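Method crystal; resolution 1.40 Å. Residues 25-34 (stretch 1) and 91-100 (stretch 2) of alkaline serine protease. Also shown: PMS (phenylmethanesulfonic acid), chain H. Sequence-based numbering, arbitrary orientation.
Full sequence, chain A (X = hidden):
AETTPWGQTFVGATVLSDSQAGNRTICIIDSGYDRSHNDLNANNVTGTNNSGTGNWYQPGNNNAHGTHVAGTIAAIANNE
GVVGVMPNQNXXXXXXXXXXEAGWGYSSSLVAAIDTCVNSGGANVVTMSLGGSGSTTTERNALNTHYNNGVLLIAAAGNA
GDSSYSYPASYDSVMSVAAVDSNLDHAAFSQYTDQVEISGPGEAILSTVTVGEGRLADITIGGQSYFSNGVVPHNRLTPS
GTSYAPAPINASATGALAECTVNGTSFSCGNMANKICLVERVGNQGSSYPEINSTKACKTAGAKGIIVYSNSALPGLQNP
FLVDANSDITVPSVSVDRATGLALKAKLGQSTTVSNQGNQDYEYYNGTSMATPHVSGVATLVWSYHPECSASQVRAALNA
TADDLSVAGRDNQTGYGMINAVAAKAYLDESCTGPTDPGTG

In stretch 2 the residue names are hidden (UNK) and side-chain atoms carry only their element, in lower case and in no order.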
# COMPACT_ATOMS: atom_id res chain seq x y z
N THR A 25 -19.14 5.06 -9.39
CA THR A 25 -18.02 5.20 -10.31
C THR A 25 -16.88 5.86 -9.55
O THR A 25 -17.05 6.93 -8.96
CB THR A 25 -18.35 6.07 -11.54
OG1 THR A 25 -19.34 5.41 -12.34
CG2 THR A 25 -17.11 6.29 -12.39
N ILE A 26 -15.72 5.21 -9.54
CA ILE A 26 -14.55 5.77 -8.87
C ILE A 26 -13.51 6.10 -9.93
O ILE A 26 -13.22 5.29 -10.80
CB ILE A 26 -13.95 4.79 -7.82
CG1 ILE A 26 -12.67 5.39 -7.23
CG2 ILE A 26 -13.68 3.43 -8.44
CD1 ILE A 26 -12.19 4.71 -5.97
N CYS A 27 -12.98 7.32 -9.87
CA CYS A 27 -11.98 7.77 -10.83
C CYS A 27 -10.62 7.83 -10.17
O CYS A 27 -10.45 8.46 -9.12
CB CYS A 27 -12.34 9.15 -11.35
SG CYS A 27 -11.40 9.76 -12.79
N ILE A 28 -9.65 7.17 -10.80
CA ILE A 28 -8.29 7.13 -10.29
C ILE A 28 -7.41 8.09 -11.10
O ILE A 28 -7.14 7.85 -12.28
CB ILE A 28 -7.70 5.71 -10.41
CG1 ILE A 28 -8.61 4.71 -9.70
CG2 ILE A 28 -6.32 5.68 -9.79
CD1 ILE A 28 -8.21 3.25 -9.93
N ILE A 29 -7.00 9.18 -10.47
CA ILE A 29 -6.11 10.15 -11.11
C ILE A 29 -4.73 9.70 -10.68
O ILE A 29 -4.35 9.85 -9.52
CB ILE A 29 -6.40 11.58 -10.62
CG1 ILE A 29 -7.83 11.98 -11.01
CG2 ILE A 29 -5.39 12.56 -11.21
CD1 ILE A 29 -8.21 13.40 -10.61
N ASP A 30 -3.96 9.15 -11.62
CA ASP A 30 -2.65 8.62 -11.27
C ASP A 30 -1.80 8.40 -12.52
O ASP A 30 -1.93 9.13 -13.50
CB ASP A 30 -2.85 7.30 -10.50
CG ASP A 30 -1.79 7.07 -9.44
OD1 ASP A 30 -0.60 6.95 -9.82
OD2 ASP A 30 -2.13 7.00 -8.24
N SER A 31 -0.93 7.39 -12.48
CA SER A 31 -0.03 7.12 -13.61
C SER A 31 -0.53 6.11 -14.64
O SER A 31 0.27 5.50 -15.35
CB SER A 31 1.33 6.66 -13.09
OG SER A 31 1.30 5.33 -12.61
N GLY A 32 -1.84 5.92 -14.74
CA GLY A 32 -2.32 4.97 -15.72
C GLY A 32 -2.71 3.63 -15.11
O GLY A 32 -2.49 3.38 -13.93
N TYR A 33 -3.23 2.76 -15.96
CA TYR A 33 -3.75 1.46 -15.56
C TYR A 33 -3.31 0.39 -16.56
O TYR A 33 -3.66 0.47 -17.73
CB TYR A 33 -5.27 1.60 -15.55
CG TYR A 33 -6.10 0.41 -15.14
CD1 TYR A 33 -6.67 0.34 -13.87
CD2 TYR A 33 -6.41 -0.60 -16.05
CE1 TYR A 33 -7.54 -0.68 -13.53
CE2 TYR A 33 -7.28 -1.63 -15.72
CZ TYR A 33 -7.84 -1.66 -14.45
OH TYR A 33 -8.74 -2.65 -14.13
N ASP A 34 -2.55 -0.62 -16.12
CA ASP A 34 -2.11 -1.66 -17.05
C ASP A 34 -3.27 -2.61 -17.33
O ASP A 34 -3.45 -3.62 -16.64
CB ASP A 34 -0.92 -2.44 -16.49
CG ASP A 34 -0.35 -3.42 -17.50
OD1 ASP A 34 0.67 -4.08 -17.20
OD2 ASP A 34 -0.91 -3.51 -18.61
N UNK A 91 -17.91 -2.69 -9.82
CA UNK A 91 -17.64 -1.26 -9.75
C UNK A 91 -17.18 -0.68 -11.07
O UNK A 91 -16.50 -1.34 -11.86
c UNK A 91 -16.59 -0.99 -8.68
N UNK A 92 -17.57 0.57 -11.32
CA UNK A 92 -17.16 1.27 -12.53
C UNK A 92 -15.92 2.06 -12.15
O UNK A 92 -15.92 2.77 -11.15
n UNK A 92 -20.58 1.72 -12.64
o UNK A 92 -19.53 0.73 -14.37
c UNK A 92 -19.51 1.49 -13.40
c UNK A 92 -18.25 2.22 -13.02
N UNK A 93 -14.88 1.93 -12.96
CA UNK A 93 -13.62 2.62 -12.72
C UNK A 93 -13.27 3.48 -13.92
O UNK A 93 -13.33 3.02 -15.06
c UNK A 93 -11.89 -0.53 -11.25
c UNK A 93 -11.19 2.34 -12.17
c UNK A 93 -12.48 1.61 -12.51
c UNK A 93 -12.86 0.63 -11.40
N UNK A 94 -12.91 4.74 -13.66
CA UNK A 94 -12.50 5.63 -14.74
C UNK A 94 -11.07 6.05 -14.46
O UNK A 94 -10.72 6.41 -13.33
n UNK A 94 -12.81 8.95 -17.79
c UNK A 94 -13.48 7.92 -18.29
c UNK A 94 -13.40 6.87 -14.82
c UNK A 94 -12.67 8.77 -16.43
c UNK A 94 -13.28 7.60 -16.12
n UNK A 94 -13.77 7.10 -17.30
N UNK A 95 -10.24 6.00 -15.49
CA UNK A 95 -8.83 6.33 -15.35
C UNK A 95 -8.44 7.63 -16.04
O UNK A 95 -8.76 7.86 -17.20
c UNK A 95 -6.48 5.50 -15.71
c UNK A 95 -8.33 3.85 -15.33
c UNK A 95 -8.19 3.77 -13.82
c UNK A 95 -7.95 5.20 -15.94
N UNK A 96 -7.76 8.50 -15.29
CA UNK A 96 -7.24 9.74 -15.84
C UNK A 96 -5.75 9.67 -15.52
O UNK A 96 -5.34 9.72 -14.36
c UNK A 96 -9.35 11.05 -15.50
c UNK A 96 -7.18 12.25 -15.73
c UNK A 96 -7.86 10.99 -15.19
N UNK A 97 -4.94 9.52 -16.57
CA UNK A 97 -3.49 9.40 -16.43
C UNK A 97 -2.81 10.76 -16.49
O UNK A 97 -2.73 11.39 -17.55
n UNK A 97 0.77 6.45 -20.07
c UNK A 97 0.41 7.14 -18.79
c UNK A 97 -2.97 8.49 -17.55
c UNK A 97 -1.48 8.20 -17.50
c UNK A 97 -1.08 7.35 -18.70
N UNK A 98 -2.30 11.21 -15.35
CA UNK A 98 -1.62 12.50 -15.28
C UNK A 98 -0.10 12.37 -15.20
O UNK A 98 0.62 13.34 -15.38
c UNK A 98 -2.11 13.34 -14.07
c UNK A 98 -1.83 12.59 -12.77
c UNK A 98 -3.59 13.64 -14.21
N UNK A 99 0.38 11.16 -14.92
CA UNK A 99 1.82 10.92 -14.81
C UNK A 99 2.41 10.00 -15.87
O UNK A 99 1.82 8.98 -16.23
c UNK A 99 2.17 10.29 -13.46
c UNK A 99 0.86 10.81 -11.39
c UNK A 99 2.62 12.30 -12.02
c UNK A 99 1.87 11.15 -12.27
c UNK A 99 0.60 11.58 -10.26
c UNK A 99 2.37 13.08 -10.89
c UNK A 99 1.35 12.72 -10.02
N UNK A 100 3.58 10.39 -16.37
CA UNK A 100 4.33 9.57 -17.31
C UNK A 100 5.51 9.11 -16.47
O UNK A 100 5.67 9.55 -15.33
n UNK A 100 3.79 12.08 -19.86
c UNK A 100 4.85 10.39 -18.49
c UNK A 100 3.76 10.82 -19.45
o UNK A 100 2.91 10.02 -19.83
C PMS H . 3.17 9.55 -3.43
S PMS H . 1.66 9.37 -2.46
C1 PMS H . 3.03 10.52 -4.62
C2 PMS H . 3.34 11.91 -4.41
C3 PMS H . 3.23 12.85 -5.49
C4 PMS H . 2.79 12.34 -6.77
C5 PMS H . 2.48 10.98 -6.99
C6 PMS H . 2.58 10.01 -5.95
O2S PMS H . 0.99 10.67 -2.42
O1S PMS H . 1.98 8.94 -1.12

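Position 91 carries a single side-chain carbon; its CB stays 5.3 Å from Ile 26 CG2, the nearest approach of the side chain to stretch 1, and so out of contact. One carbon means Ala 91.

Position 92 has two carbons, the second bearing one O and one N: an amide on a short stem. Its CB lies 3.4 Å from Thr 25 OG1, and its backbone O accepts from Ile 26 N at 2.9 Å. This is Asn 92.

At position 93 four carbons fork at the first, one arm being two carbons long, the pattern of Ile 93. Its CG2 meets Ile 28 CD1 at 3.8 Å.

Position 94 shows one carbon leading to a five-membered ring of three C and two N; among the twenty standard residues only histidine has such a ring: His 94. Cys 27 SG sits at the ring edge, 4.0 Å from His 94 CD2.

Position 95 repeats the fork, giving Ile 95. With chi1 and chi2 both m, its CD1 comes 3.9 Å from Ile 28 CD1 and 3.8 Å from Tyr 33 CD1.

Position 96 has one carbon carrying two, hence Val 96; its CG2 packs 3.6 Å from Cys 27 SG.

Position 97 has four carbons in a row ending in N: Lys 97. The chain is extended, all four chi angles t, and its CG lies 3.6 Å from Gly 32 N. An ideal CB on Gly 32 would fall 3.2 Å from Lys 97 CD, a tight approach.

Position 98, again three carbons, is Val 98, whose CG1 touches Ile 29 CG2 at 3.7 Å.

Position 99 has one carbon and a six-carbon ring without oxygen: Phe 99. Its CB is 3.7 Å from Ser 31 CB, and its CZ lies 3.6 Å from PMS C4.

Position 100 has two carbons, the second with one O and one N. Its CA-to-CB bond points away from stretch 1, and the residue is Asn 100.

The contact is a parallel strand pairing, with axes 24° apart and 846 Å² buried. Ile 26, Ile 28 and Asp 30 supply the bonding groups of stretch 1: Ile 28 N donates to His 94 O at 2.9 Å, and Val 96 N to Ile 28 O at 3.1 Å with a nearly straight angle of 177°. Beyond the regular ladder, Asp 30 O accepts from Val 98 N at 2.8 Å and weakly from Phe 99 N at 3.4 Å. Side chains alternate, so Ile 26, Ile 28, Ile 93 and Ile 95 share one face, while Cys 27, Ile 29 and Val 96 pack on the other.

Stretch 2 (91-100) ANIHIVKVFN
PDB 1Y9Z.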